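Local structure of McyG protein (Microcystis aeruginosa PCC 7806, 4R0M) at residues D54-L59 / S163-L168; N60-K65 / N156-A161; K72-I77 / P126-D131. The protein forms the adenylation and peptidyl carrier didomain of a microcystin synthetase, binds phenylalanyl-adenylate and probably loads the activated substrate onto its carrier domain. All coordinates share one frame; numbering follows the deposited sequence.

Interaction 1 of 3, residues D54-L59 / S163-L168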
ATOM      1  N   ASP A  54       3.480  18.986 -19.642  1.00 31.28           N
ATOM      2  CA  ASP A  54       2.120  18.935 -19.099  1.00 30.72           C
ATOM      3  C   ASP A  54       2.085  19.488 -17.672  1.00 30.30           C
ATOM      4  O   ASP A  54       1.216  20.294 -17.329  1.00 29.50           O
ATOM      5  CB  ASP A  54       1.599  17.494 -19.138  1.00 30.84           C
ATOM      6  CG  ASP A  54       0.091  17.394 -18.943  1.00 30.45           C
ATOM      7  OD1 ASP A  54      -0.614  18.427 -18.968  1.00 30.23           O
ATOM      8  OD2 ASP A  54      -0.393  16.254 -18.771  1.00 30.20           O
ATOM      9  N   ALA A  55       3.051  19.063 -16.858  1.00 30.29           N
ATOM     10  CA  ALA A  55       3.190  19.536 -15.482  1.00 30.50           C
ATOM     11  C   ALA A  55       3.345  21.059 -15.383  1.00 30.61           C
ATOM     12  O   ALA A  55       2.745  21.685 -14.509  1.00 30.81           O
ATOM     13  CB  ALA A  55       4.353  18.832 -14.798  1.00 30.23           C
ATOM     14  N   LEU A  56       4.137  21.644 -16.283  1.00 30.84           N
ATOM     15  CA  LEU A  56       4.345  23.099 -16.321  1.00 30.76           C
ATOM     16  C   LEU A  56       3.053  23.868 -16.589  1.00 31.03           C
ATOM     17  O   LEU A  56       2.827  24.933 -16.006  1.00 30.54           O
ATOM     18  CB  LEU A  56       5.396  23.482 -17.373  1.00 30.56           C
ATOM     19  CG  LEU A  56       6.878  23.196 -17.115  1.00 30.73           C
ATOM     20  CD1 LEU A  56       7.707  23.596 -18.327  1.00 30.96           C
ATOM     21  CD2 LEU A  56       7.381  23.913 -15.871  1.00 30.76           C
ATOM     22  N   VAL A  57       2.220  23.325 -17.475  1.00 31.63           N
ATOM     23  CA  VAL A  57       0.930  23.928 -17.818  1.00 32.26           C
ATOM     24  C   VAL A  57      -0.002  23.903 -16.609  1.00 32.60           C
ATOM     25  O   VAL A  57      -0.621  24.916 -16.279  1.00 33.29           O
ATOM     26  CB  VAL A  57       0.265  23.223 -19.027  1.00 32.80           C
ATOM     27  CG1 VAL A  57      -1.120  23.795 -19.300  1.00 33.15           C
ATOM     28  CG2 VAL A  57       1.137  23.346 -20.270  1.00 32.28           C
ATOM     29  N   ILE A  58      -0.084  22.745 -15.950  1.00 32.49           N
ATOM     30  CA  ILE A  58      -0.901  22.578 -14.746  1.00 32.37           C
ATOM     31  C   ILE A  58      -0.384  23.474 -13.622  1.00 32.99           C
ATOM     32  O   ILE A  58      -1.173  24.119 -12.927  1.00 32.97           O
ATOM     33  CB  ILE A  58      -0.949  21.100 -14.286  1.00 31.81           C
ATOM     34  CG1 ILE A  58      -1.646  20.239 -15.344  1.00 31.11           C
ATOM     35  CG2 ILE A  58      -1.664  20.969 -12.943  1.00 31.24           C
ATOM     36  CD1 ILE A  58      -1.202  18.793 -15.360  1.00 30.44           C
ATOM     37  N   LEU A  59       0.940  23.511 -13.463  1.00 33.30           N
ATOM     38  CA  LEU A  59       1.588  24.370 -12.473  1.00 33.99           C
ATOM     39  C   LEU A  59       1.216  25.842 -12.650  1.00 34.89           C
ATOM     40  O   LEU A  59       0.946  26.539 -11.670  1.00 35.47           O
ATOM     41  CB  LEU A  59       3.112  24.199 -12.515  1.00 33.35           C
ATOM     42  CG  LEU A  59       3.975  25.071 -11.593  1.00 33.41           C
ATOM     43  CD1 LEU A  59       3.532  24.988 -10.135  1.00 32.92           C
ATOM     44  CD2 LEU A  59       5.440  24.688 -11.736  1.00 33.12           C
ATOM     45  N   SER A 163      -0.812  29.897 -20.602  1.00 77.61           N
ATOM     46  CA  SER A 163       0.347  29.467 -19.902  1.00 80.26           C
ATOM     47  C   SER A 163       1.466  30.470 -20.035  1.00 82.85           C
ATOM     48  O   SER A 163       2.206  30.504 -21.011  1.00 83.98           O
ATOM     49  CB  SER A 163       0.744  28.081 -20.358  1.00 80.56           C
ATOM     50  OG  SER A 163      -0.407  27.286 -20.434  1.00 80.16           O
ATOM     51  N   LYS A 164       1.576  31.268 -18.979  1.00 84.40           N
ATOM     52  CA  LYS A 164       2.471  32.379 -18.924  1.00 85.39           C
ATOM     53  C   LYS A 164       3.550  31.768 -18.069  1.00 85.46           C
ATOM     54  O   LYS A 164       3.731  32.098 -16.905  1.00 85.72           O
ATOM     55  CB  LYS A 164       1.847  33.558 -18.173  1.00 86.42           C
ATOM     56  CG  LYS A 164       0.657  34.262 -18.794  1.00 86.11           C
ATOM     57  CD  LYS A 164       0.220  35.370 -17.842  1.00 86.43           C
ATOM     58  CE  LYS A 164      -0.959  36.197 -18.331  1.00 85.75           C
ATOM     59  NZ  LYS A 164      -1.346  37.243 -17.340  1.00 86.11           N
ATOM     60  N   ILE A 165       4.268  30.826 -18.644  1.00 83.87           N
ATOM     61  CA  ILE A 165       5.170  30.062 -17.781  1.00 81.50           C
ATOM     62  C   ILE A 165       6.446  30.840 -17.444  1.00 79.85           C
ATOM     63  O   ILE A 165       7.145  31.337 -18.332  1.00 80.26           O
ATOM     64  CB  ILE A 165       5.520  28.683 -18.394  1.00 81.43           C
ATOM     65  CG1 ILE A 165       4.259  27.997 -18.939  1.00 80.33           C
ATOM     66  CG2 ILE A 165       6.209  27.797 -17.363  1.00 81.95           C
ATOM     67  CD1 ILE A 165       4.522  26.944 -19.998  1.00 78.57           C
ATOM     68  N   GLU A 166       6.723  30.942 -16.146  1.00 77.19           N
ATOM     69  CA  GLU A 166       7.928  31.587 -15.637  1.00 73.52           C
ATOM     70  C   GLU A 166       8.957  30.508 -15.276  1.00 68.47           C
ATOM     71  O   GLU A 166       8.708  29.316 -15.481  1.00 67.50           O
ATOM     72  CB  GLU A 166       7.573  32.455 -14.423  1.00 76.87           C
ATOM     73  CG  GLU A 166       8.299  33.793 -14.358  1.00 79.39           C
ATOM     74  CD  GLU A 166       9.604  33.727 -13.585  1.00 82.19           C
ATOM     75  OE1 GLU A 166       9.572  33.371 -12.387  1.00 83.53           O
ATOM     76  OE2 GLU A 166      10.663  34.042 -14.174  1.00 83.19           O
ATOM     77  N   GLN A 167      10.107  30.925 -14.749  1.00 63.65           N
ATOM     78  CA  GLN A 167      11.182  30.006 -14.365  1.00 58.04           C
ATOM     79  C   GLN A 167      10.807  29.173 -13.139  1.00 52.81           C
ATOM     80  O   GLN A 167      10.054  29.624 -12.276  1.00 51.26           O
ATOM     81  CB  GLN A 167      12.483  30.777 -14.097  1.00 59.50           C
ATOM     82  CG  GLN A 167      12.994  31.613 -15.267  1.00 61.26           C
ATOM     83  CD  GLN A 167      13.888  30.844 -16.231  1.00 62.67           C
ATOM     84  OE1 GLN A 167      13.917  29.610 -16.236  1.00 62.64           O
ATOM     85  NE2 GLN A 167      14.627  31.578 -17.057  1.00 62.73           N
ATOM     86  N   LEU A 168      11.339  27.954 -13.079  1.00 47.70           N
ATOM     87  CA  LEU A 168      11.099  27.047 -11.959  1.00 44.01           C
ATOM     88  C   LEU A 168      11.923  27.442 -10.735  1.00 42.41           C
ATOM     89  O   LEU A 168      13.052  27.910 -10.882  1.00 42.55           O
ATOM     90  CB  LEU A 168      11.419  25.604 -12.363  1.00 42.86           C
ATOM     91  CG  LEU A 168      10.446  24.908 -13.322  1.00 42.06           C
ATOM     92  CD1 LEU A 168      11.038  23.602 -13.830  1.00 40.98           C
ATOM     93  CD2 LEU A 168       9.097  24.671 -12.658  1.00 40.55           C
TER
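Three leucines form the tight end of this contact, where segment 54-59 of helix 48-64 meets the irregular segment 163-168. CD2 of Leu56 lies 3.7 Å from CD2 of Leu168, and the two side chains cross at about a right angle. The same Leu168 methyl is also met by the CD2 of Leu59 at 3.8 Å, so a single branch of Leu168 touches two helix residues one turn apart. The torsions account for this: Leu59 has CG anti to its backbone N (chi1 177°), which swings its end nearer the loop, whereas Leu56 already starts out toward it.

Toward Ser163 the fit loosens. Ile165 is exposed, and its CG2 stays 4.3 Å from CD2 of Leu56. At the far end CG1 of Val57, a methyl, packs on OG of Ser163 at 3.7 Å; the hydroxyl's own hydrogen bond goes to Ala161 O. No polar bond joins the two segments, and the loop lies along the helix by apolar contact at the surface.

The inner side of the helix, with Ala55 and Ile58, packs on helix 80-93. Ile58 also touches helix 155-158, and Leu168 reaches Tyr52 further back on helix 48-64, so the loop is draped on the outer flank of a helical layer.

Interaction 2 of 3, residues N60-K65 / N156-A161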
ATOM      1  N   ASN A  60       1.208  26.306 -13.899  1.00 36.06           N
ATOM      2  CA  ASN A  60       0.798  27.670 -14.214  1.00 37.46           C
ATOM      3  C   ASN A  60      -0.664  27.915 -13.846  1.00 37.35           C
ATOM      4  O   ASN A  60      -1.012  28.979 -13.329  1.00 37.26           O
ATOM      5  CB  ASN A  60       1.043  27.983 -15.693  1.00 38.81           C
ATOM      6  CG  ASN A  60       0.739  29.428 -16.041  1.00 40.17           C
ATOM      7  OD1 ASN A  60       1.282  30.356 -15.438  1.00 41.01           O
ATOM      8  ND2 ASN A  60      -0.138  29.626 -17.019  1.00 41.26           N
ATOM      9  N   GLY A  61      -1.509  26.920 -14.113  1.00 37.52           N
ATOM     10  CA  GLY A  61      -2.906  26.943 -13.690  1.00 37.98           C
ATOM     11  C   GLY A  61      -3.040  27.063 -12.184  1.00 38.67           C
ATOM     12  O   GLY A  61      -3.880  27.815 -11.691  1.00 39.23           O
ATOM     13  N   LEU A  62      -2.206  26.322 -11.456  1.00 38.82           N
ATOM     14  CA  LEU A  62      -2.180  26.391  -9.996  1.00 40.40           C
ATOM     15  C   LEU A  62      -1.790  27.785  -9.503  1.00 41.83           C
ATOM     16  O   LEU A  62      -2.467  28.354  -8.644  1.00 42.02           O
ATOM     17  CB  LEU A  62      -1.242  25.326  -9.410  1.00 39.43           C
ATOM     18  CG  LEU A  62      -1.700  23.863  -9.465  1.00 39.40           C
ATOM     19  CD1 LEU A  62      -0.527  22.920  -9.247  1.00 38.54           C
ATOM     20  CD2 LEU A  62      -2.804  23.588  -8.453  1.00 39.20           C
ATOM     21  N   GLU A  63      -0.707  28.327 -10.062  1.00 43.56           N
ATOM     22  CA  GLU A  63      -0.236  29.676  -9.738  1.00 45.31           C
ATOM     23  C   GLU A  63      -1.304  30.743  -9.993  1.00 45.55           C
ATOM     24  O   GLU A  63      -1.480  31.654  -9.182  1.00 45.99           O
ATOM     25  CB  GLU A  63       1.034  30.011 -10.527  1.00 46.51           C
ATOM     26  CG  GLU A  63       2.303  29.347 -10.010  1.00 47.91           C
ATOM     27  CD  GLU A  63       3.541  29.751 -10.797  1.00 49.17           C
ATOM     28  OE1 GLU A  63       3.561  29.563 -12.034  1.00 49.30           O
ATOM     29  OE2 GLU A  63       4.500  30.255 -10.177  1.00 50.19           O
ATOM     30  N   GLN A  64      -2.015  30.616 -11.112  1.00 46.32           N
ATOM     31  CA  GLN A  64      -3.069  31.564 -11.482  1.00 46.88           C
ATOM     32  C   GLN A  64      -4.275  31.523 -10.542  1.00 45.87           C
ATOM     33  O   GLN A  64      -5.021  32.500 -10.446  1.00 46.53           O
ATOM     34  CB  GLN A  64      -3.516  31.344 -12.929  1.00 48.86           C
ATOM     35  CG  GLN A  64      -2.596  31.974 -13.965  1.00 51.23           C
ATOM     36  CD  GLN A  64      -3.079  31.771 -15.393  1.00 53.57           C
ATOM     37  OE1 GLN A  64      -4.247  31.454 -15.635  1.00 55.33           O
ATOM     38  NE2 GLN A  64      -2.176  31.959 -16.350  1.00 54.75           N
ATOM     39  N   LYS A  65      -4.460  30.397  -9.856  1.00 44.77           N
ATOM     40  CA  LYS A  65      -5.525  30.263  -8.861  1.00 43.79           C
ATOM     41  C   LYS A  65      -5.084  30.751  -7.478  1.00 42.51           C
ATOM     42  O   LYS A  65      -5.858  30.705  -6.523  1.00 42.78           O
ATOM     43  CB  LYS A  65      -6.039  28.818  -8.788  1.00 44.40           C
ATOM     44  CG  LYS A  65      -6.695  28.308 -10.065  1.00 45.46           C
ATOM     45  CD  LYS A  65      -8.067  28.921 -10.307  1.00 46.45           C
ATOM     46  CE  LYS A  65      -8.455  28.825 -11.775  1.00 46.81           C
ATOM     47  NZ  LYS A  65      -9.884  29.173 -12.012  1.00 47.15           N
ATOM     48  N   ASN A 156      -8.055  19.259 -15.862  1.00 39.49           N
ATOM     49  CA  ASN A 156      -8.347  19.732 -17.216  1.00 41.16           C
ATOM     50  C   ASN A 156      -8.691  21.219 -17.318  1.00 41.86           C
ATOM     51  O   ASN A 156      -8.502  21.825 -18.375  1.00 43.12           O
ATOM     52  CB  ASN A 156      -9.439  18.878 -17.870  1.00 41.65           C
ATOM     53  CG  ASN A 156      -8.905  17.563 -18.413  1.00 42.76           C
ATOM     54  OD1 ASN A 156      -9.560  16.524 -18.304  1.00 43.09           O
ATOM     55  ND2 ASN A 156      -7.712  17.599 -19.004  1.00 42.53           N
ATOM     56  N   GLU A 157      -9.194  21.801 -16.234  1.00 42.29           N
ATOM     57  CA  GLU A 157      -9.404  23.246 -16.186  1.00 42.83           C
ATOM     58  C   GLU A 157      -8.070  23.974 -16.004  1.00 42.38           C
ATOM     59  O   GLU A 157      -7.868  25.055 -16.560  1.00 43.27           O
ATOM     60  CB  GLU A 157     -10.385  23.635 -15.079  1.00 43.83           C
ATOM     61  CG  GLU A 157     -10.995  25.018 -15.272  1.00 45.94           C
ATOM     62  CD  GLU A 157     -11.616  25.589 -14.009  1.00 47.70           C
ATOM     63  OE1 GLU A 157     -12.221  24.823 -13.228  1.00 48.86           O
ATOM     64  OE2 GLU A 157     -11.505  26.817 -13.800  1.00 48.95           O
ATOM     65  N   LEU A 158      -7.168  23.372 -15.228  1.00 41.59           N
ATOM     66  CA  LEU A 158      -5.821  23.914 -15.019  1.00 41.07           C
ATOM     67  C   LEU A 158      -4.975  23.802 -16.284  1.00 41.13           C
ATOM     68  O   LEU A 158      -4.069  24.607 -16.500  1.00 40.85           O
ATOM     69  CB  LEU A 158      -5.113  23.203 -13.861  1.00 40.10           C
ATOM     70  CG  LEU A 158      -5.705  23.282 -12.451  1.00 39.07           C
ATOM     71  CD1 LEU A 158      -5.072  22.220 -11.572  1.00 38.30           C
ATOM     72  CD2 LEU A 158      -5.528  24.657 -11.828  1.00 38.78           C
ATOM     73  N   ARG A 159      -5.278  22.800 -17.106  1.00 41.57           N
ATOM     74  CA  ARG A 159      -4.619  22.608 -18.395  1.00 42.74           C
ATOM     75  C   ARG A 159      -5.014  23.680 -19.418  1.00 45.45           C
ATOM     76  O   ARG A 159      -4.331  23.861 -20.428  1.00 45.52           O
ATOM     77  CB  ARG A 159      -4.930  21.216 -18.957  1.00 41.13           C
ATOM     78  CG  ARG A 159      -4.157  20.082 -18.304  1.00 39.57           C
ATOM     79  CD  ARG A 159      -4.248  18.811 -19.133  1.00 37.85           C
ATOM     80  NE  ARG A 159      -3.380  17.754 -18.616  1.00 36.85           N
ATOM     81  CZ  ARG A 159      -3.805  16.666 -17.979  1.00 35.89           C
ATOM     82  NH1 ARG A 159      -5.100  16.467 -17.771  1.00 35.40           N
ATOM     83  NH2 ARG A 159      -2.930  15.766 -17.550  1.00 35.07           N
ATOM     84  N   LYS A 160      -6.056  24.411 -19.119  1.00 48.69           N
ATOM     85  CA  LYS A 160      -6.536  25.448 -19.973  1.00 52.28           C
ATOM     86  C   LYS A 160      -5.884  26.766 -19.720  1.00 55.07           C
ATOM     87  O   LYS A 160      -6.101  27.699 -20.445  1.00 55.61           O
ATOM     88  CB  LYS A 160      -8.010  25.639 -19.739  1.00 52.99           C
ATOM     89  CG  LYS A 160      -8.874  24.522 -20.222  1.00 54.17           C
ATOM     90  CD  LYS A 160     -10.302  24.954 -20.101  1.00 54.84           C
ATOM     91  CE  LYS A 160     -11.251  23.789 -20.208  1.00 55.47           C
ATOM     92  NZ  LYS A 160     -11.237  23.132 -21.534  1.00 57.02           N
ATOM     93  N   ALA A 161      -5.090  26.845 -18.677  1.00 58.86           N
ATOM     94  CA  ALA A 161      -4.552  28.107 -18.258  1.00 62.82           C
ATOM     95  C   ALA A 161      -3.667  28.699 -19.320  1.00 66.71           C
ATOM     96  O   ALA A 161      -2.894  28.005 -19.999  1.00 66.06           O
ATOM     97  CB  ALA A 161      -3.793  27.974 -16.964  1.00 61.53           C
TER
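Arg159 NH2 is the best-held polar atom here, gripped twice: by a salt bridge to Asp54 OD2 and by a hydrogen bond to Gln81 O. NH1 of the same guanidinium pairs with Asp82 OD1. All three partners lie outside the two segments. The arginine side chain sets off away from segment 60-65, and its bond to Asp54 ties the turn to an earlier part of helix 48-64.

That turn, a type I beta turn from Leu158 to Ala161, presses against Gly61. The CA atoms of Gly61 and Leu158 are 4.4 Å apart, a very close approach of two backbones. A beta carbon on Gly61 would fall 2.6 Å from Leu158 O, which is a clash, so the missing side chain is what permits the spacing. Ala161 packs against the same glycine, its CB 3.5 Å from CA of Gly61. Leu158, with CG anti to its carbonyl carbon (chi1 -62°), splits its branches: CD2 sits 3.5 Å from the carbonyl carbon C of Gly61, while CD1 turns to CD2 of Leu62 at 4.1 Å, the two side chains crossing obliquely.

The exposed margin is polar. Lys65 bends at chi2 (-73°) and meets an extended Glu157 at about a right angle, NZ to OE2 3.4 Å, a salt bridge whose hydrogen bond is weak. Gln64 lays OE1 3.8 Å from CB of Ala161, and its NE2 is hydrogen-bonded to Pro162 O.

Apolar carbon on bare helix backbone therefore does most of the work, and the exposed Lys65–Glu157 pair, long and weak, probably adds only modestly to it.

Interaction 3 of 3, residues K72-I77 / P126-D131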
ATOM      1  N   LYS A  72      -0.136  23.747   0.430  1.00 34.03           N
ATOM      2  CA  LYS A  72      -0.538  22.364   0.223  1.00 32.87           C
ATOM      3  C   LYS A  72      -1.817  22.283  -0.599  1.00 31.72           C
ATOM      4  O   LYS A  72      -2.684  23.155  -0.500  1.00 31.43           O
ATOM      5  CB  LYS A  72      -0.700  21.653   1.568  1.00 33.68           C
ATOM      6  CG  LYS A  72       0.628  21.283   2.216  1.00 34.61           C
ATOM      7  CD  LYS A  72       0.506  21.075   3.712  1.00 35.46           C
ATOM      8  CE  LYS A  72       0.857  22.335   4.488  1.00 36.89           C
ATOM      9  NZ  LYS A  72       2.329  22.513   4.612  1.00 37.62           N
ATOM     10  N   VAL A  73      -1.910  21.250  -1.436  1.00 30.71           N
ATOM     11  CA  VAL A  73      -3.130  20.961  -2.198  1.00 30.05           C
ATOM     12  C   VAL A  73      -3.505  19.483  -2.070  1.00 29.06           C
ATOM     13  O   VAL A  73      -2.640  18.604  -2.146  1.00 28.73           O
ATOM     14  CB  VAL A  73      -3.024  21.363  -3.695  1.00 30.21           C
ATOM     15  CG1 VAL A  73      -2.810  22.861  -3.848  1.00 30.49           C
ATOM     16  CG2 VAL A  73      -1.917  20.593  -4.401  1.00 30.40           C
ATOM     17  N   ILE A  74      -4.793  19.220  -1.865  1.00 27.86           N
ATOM     18  CA  ILE A  74      -5.293  17.853  -1.728  1.00 27.49           C
ATOM     19  C   ILE A  74      -5.574  17.246  -3.100  1.00 27.29           C
ATOM     20  O   ILE A  74      -6.141  17.903  -3.971  1.00 27.84           O
ATOM     21  CB  ILE A  74      -6.556  17.790  -0.830  1.00 27.18           C
ATOM     22  CG1 ILE A  74      -6.199  18.167   0.613  1.00 27.15           C
ATOM     23  CG2 ILE A  74      -7.203  16.406  -0.885  1.00 26.53           C
ATOM     24  CD1 ILE A  74      -7.375  18.197   1.571  1.00 27.46           C
ATOM     25  N   LEU A  75      -5.167  15.994  -3.286  1.00 27.60           N
ATOM     26  CA  LEU A  75      -5.423  15.274  -4.533  1.00 28.07           C
ATOM     27  C   LEU A  75      -6.545  14.253  -4.379  1.00 28.61           C
ATOM     28  O   LEU A  75      -6.495  13.375  -3.511  1.00 28.43           O
ATOM     29  CB  LEU A  75      -4.148  14.593  -5.045  1.00 27.99           C
ATOM     30  CG  LEU A  75      -3.149  15.384  -5.900  1.00 28.33           C
ATOM     31  CD1 LEU A  75      -2.471  16.518  -5.138  1.00 28.14           C
ATOM     32  CD2 LEU A  75      -2.112  14.438  -6.493  1.00 28.00           C
ATOM     33  N   GLN A  76      -7.561  14.398  -5.226  1.00 29.10           N
ATOM     34  CA  GLN A  76      -8.687  13.474  -5.294  1.00 28.98           C
ATOM     35  C   GLN A  76      -8.949  13.133  -6.760  1.00 29.15           C
ATOM     36  O   GLN A  76      -9.992  13.471  -7.322  1.00 29.08           O
ATOM     37  CB  GLN A  76      -9.926  14.089  -4.635  1.00 29.13           C
ATOM     38  CG  GLN A  76      -9.854  14.152  -3.116  1.00 28.88           C
ATOM     39  CD  GLN A  76     -10.126  12.807  -2.468  1.00 28.87           C
ATOM     40  OE1 GLN A  76      -9.210  12.015  -2.236  1.00 28.34           O
ATOM     41  NE2 GLN A  76     -11.393  12.537  -2.189  1.00 28.64           N
ATOM     42  N   ILE A  77      -7.975  12.461  -7.369  1.00 29.49           N
ATOM     43  CA  ILE A  77      -7.972  12.202  -8.804  1.00 29.73           C
ATOM     44  C   ILE A  77      -7.914  10.702  -9.081  1.00 29.80           C
ATOM     45  O   ILE A  77      -6.918  10.044  -8.771  1.00 30.00           O
ATOM     46  CB  ILE A  77      -6.770  12.896  -9.491  1.00 30.24           C
ATOM     47  CG1 ILE A  77      -6.711  14.387  -9.120  1.00 30.00           C
ATOM     48  CG2 ILE A  77      -6.836  12.709 -11.001  1.00 30.11           C
ATOM     49  CD1 ILE A  77      -5.347  15.025  -9.295  1.00 29.76           C
ATOM     50  N   PRO A 126      -7.261  23.656   2.377  1.00 34.72           N
ATOM     51  CA  PRO A 126      -6.533  23.741   1.115  1.00 33.68           C
ATOM     52  C   PRO A 126      -7.409  23.392  -0.087  1.00 33.12           C
ATOM     53  O   PRO A 126      -8.441  22.732   0.067  1.00 33.82           O
ATOM     54  CB  PRO A 126      -5.439  22.688   1.281  1.00 33.63           C
ATOM     55  CG  PRO A 126      -6.058  21.661   2.162  1.00 33.88           C
ATOM     56  CD  PRO A 126      -6.940  22.417   3.112  1.00 34.41           C
ATOM     57  N   LEU A 127      -6.982  23.833  -1.266  1.00 31.61           N
ATOM     58  CA  LEU A 127      -7.653  23.521  -2.522  1.00 31.01           C
ATOM     59  C   LEU A 127      -7.599  22.021  -2.816  1.00 30.84           C
ATOM     60  O   LEU A 127      -6.623  21.346  -2.481  1.00 30.39           O
ATOM     61  CB  LEU A 127      -7.013  24.316  -3.669  1.00 30.89           C
ATOM     62  CG  LEU A 127      -7.482  24.088  -5.113  1.00 31.71           C
ATOM     63  CD1 LEU A 127      -8.879  24.648  -5.355  1.00 31.34           C
ATOM     64  CD2 LEU A 127      -6.485  24.687  -6.095  1.00 31.78           C
ATOM     65  N   ILE A 128      -8.657  21.511  -3.440  1.00 30.83           N
ATOM     66  CA  ILE A 128      -8.741  20.100  -3.797  1.00 30.71           C
ATOM     67  C   ILE A 128      -8.664  19.929  -5.310  1.00 31.02           C
ATOM     68  O   ILE A 128      -9.441  20.526  -6.055  1.00 31.28           O
ATOM     69  CB  ILE A 128     -10.027  19.444  -3.242  1.00 30.68           C
ATOM     70  CG1 ILE A 128     -10.072  19.579  -1.718  1.00 30.36           C
ATOM     71  CG2 ILE A 128     -10.113  17.978  -3.659  1.00 30.27           C
ATOM     72  CD1 ILE A 128     -11.451  19.407  -1.123  1.00 30.87           C
ATOM     73  N   LEU A 129      -7.701  19.122  -5.745  1.00 31.48           N
ATOM     74  CA  LEU A 129      -7.525  18.771  -7.147  1.00 32.04           C
ATOM     75  C   LEU A 129      -8.331  17.517  -7.450  1.00 32.80           C
ATOM     76  O   LEU A 129      -8.229  16.520  -6.733  1.00 32.91           O
ATOM     77  CB  LEU A 129      -6.046  18.504  -7.436  1.00 32.32           C
ATOM     78  CG  LEU A 129      -5.041  19.613  -7.777  1.00 32.18           C
ATOM     79  CD1 LEU A 129      -4.857  20.519  -6.574  1.00 32.90           C
ATOM     80  CD2 LEU A 129      -3.704  19.099  -8.287  1.00 32.11           C
ATOM     81  N   SER A 130      -9.131  17.567  -8.509  1.00 33.37           N
ATOM     82  CA  SER A 130      -9.916  16.410  -8.926  1.00 34.24           C
ATOM     83  C   SER A 130      -9.831  16.195 -10.436  1.00 35.10           C
ATOM     84  O   SER A 130      -9.098  16.907 -11.132  1.00 34.78           O
ATOM     85  CB  SER A 130     -11.372  16.569  -8.483  1.00 34.61           C
ATOM     86  OG  SER A 130     -12.078  15.351  -8.618  1.00 34.87           O
ATOM     87  N   ASP A 131     -10.554  15.193 -10.933  1.00 35.90           N
ATOM     88  CA  ASP A 131     -10.715  14.999 -12.372  1.00 37.08           C
ATOM     89  C   ASP A 131     -12.138  15.380 -12.787  1.00 37.56           C
ATOM     90  O   ASP A 131     -12.977  15.668 -11.932  1.00 37.71           O
ATOM     91  CB  ASP A 131     -10.343  13.566 -12.801  1.00 37.41           C
ATOM     92  CG  ASP A 131     -11.112  12.491 -12.038  1.00 37.98           C
ATOM     93  OD1 ASP A 131     -12.336  12.638 -11.841  1.00 38.91           O
ATOM     94  OD2 ASP A 131     -10.488  11.478 -11.650  1.00 38.34           O
TER
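Leu129 overlaps Val73 across the pair of strands, its CD1 3.5 Å from CB of Val73 and also close to the CG2 branch, with the two side chains crossing obliquely. The strands run parallel, their short axes at 31°, and three backbone bonds set the register. Ile74 N donates to Leu127 O, and Ile74 O accepts from Leu129 N at 2.7 Å in an almost straight bond (172° at the hydrogen). Next, Gln76 N donates to Leu129 O, also at 2.7 Å. Ile74 thus bonds to the residues either side of Ile128, and Leu129 to those either side of Leu75, the parallel pattern.

Beyond this the side chain of Ser130 takes over: OG, anti to its own backbone N, donates to Gln76 O at 3.1 Å, lying in the carbonyl plane. On the face of Ile74 and Ile128, Ile74 sets CD1 3.8 Å from CG of Pro126, while Gln76 and Ile128 lie side by side.

Ile77 follows the paired residues. Its CG1 is 3.5 Å from Leu129 O, its CD1 4.0 Å from CB of Leu129, and its CG2 lies beside Asp131. An alanine here would remove CG1, CG2 and CD1 and would probably leave Leu129 and Asp131 less well packed.

The pair forms the middle of a four-stranded parallel sheet, with strand 96-99 bonded to Val73 and Leu75 on one edge and strand 152-154 beyond 128-130 on the other. Helix 80-93 packs on Val73 and Leu75, completing a beta-alpha-beta crossover from strand 72-76 to 96-99. Helix 111-122 lies over the opposite face, on Ile74 and Gln76, and leads on to strand 128-130, a Rossmann-like alpha/beta arrangement.

In the fold
From the N terminus the chain passes first through helix 48-64, which supplies one side of interactions 1 and 2, then, after a short connection, strand 72-76. The returns come in reverse order. Segment 126-131 closes the innermost loop at interaction 3 after 48 intervening residues, 156-161 closes a 90-residue loop at interaction 2, and 163-168 closes the outermost, of 103, at interaction 1. The three are concentric and none cross. Interactions 1 and 2 abut, Val57 CG1 lying 3.4 Å from Arg159 O, and Leu62 CD2 reaches Leu129 CD1 at 4.1 Å to join 2 to 3. Together they tie surface loop, helix layer and parallel sheet.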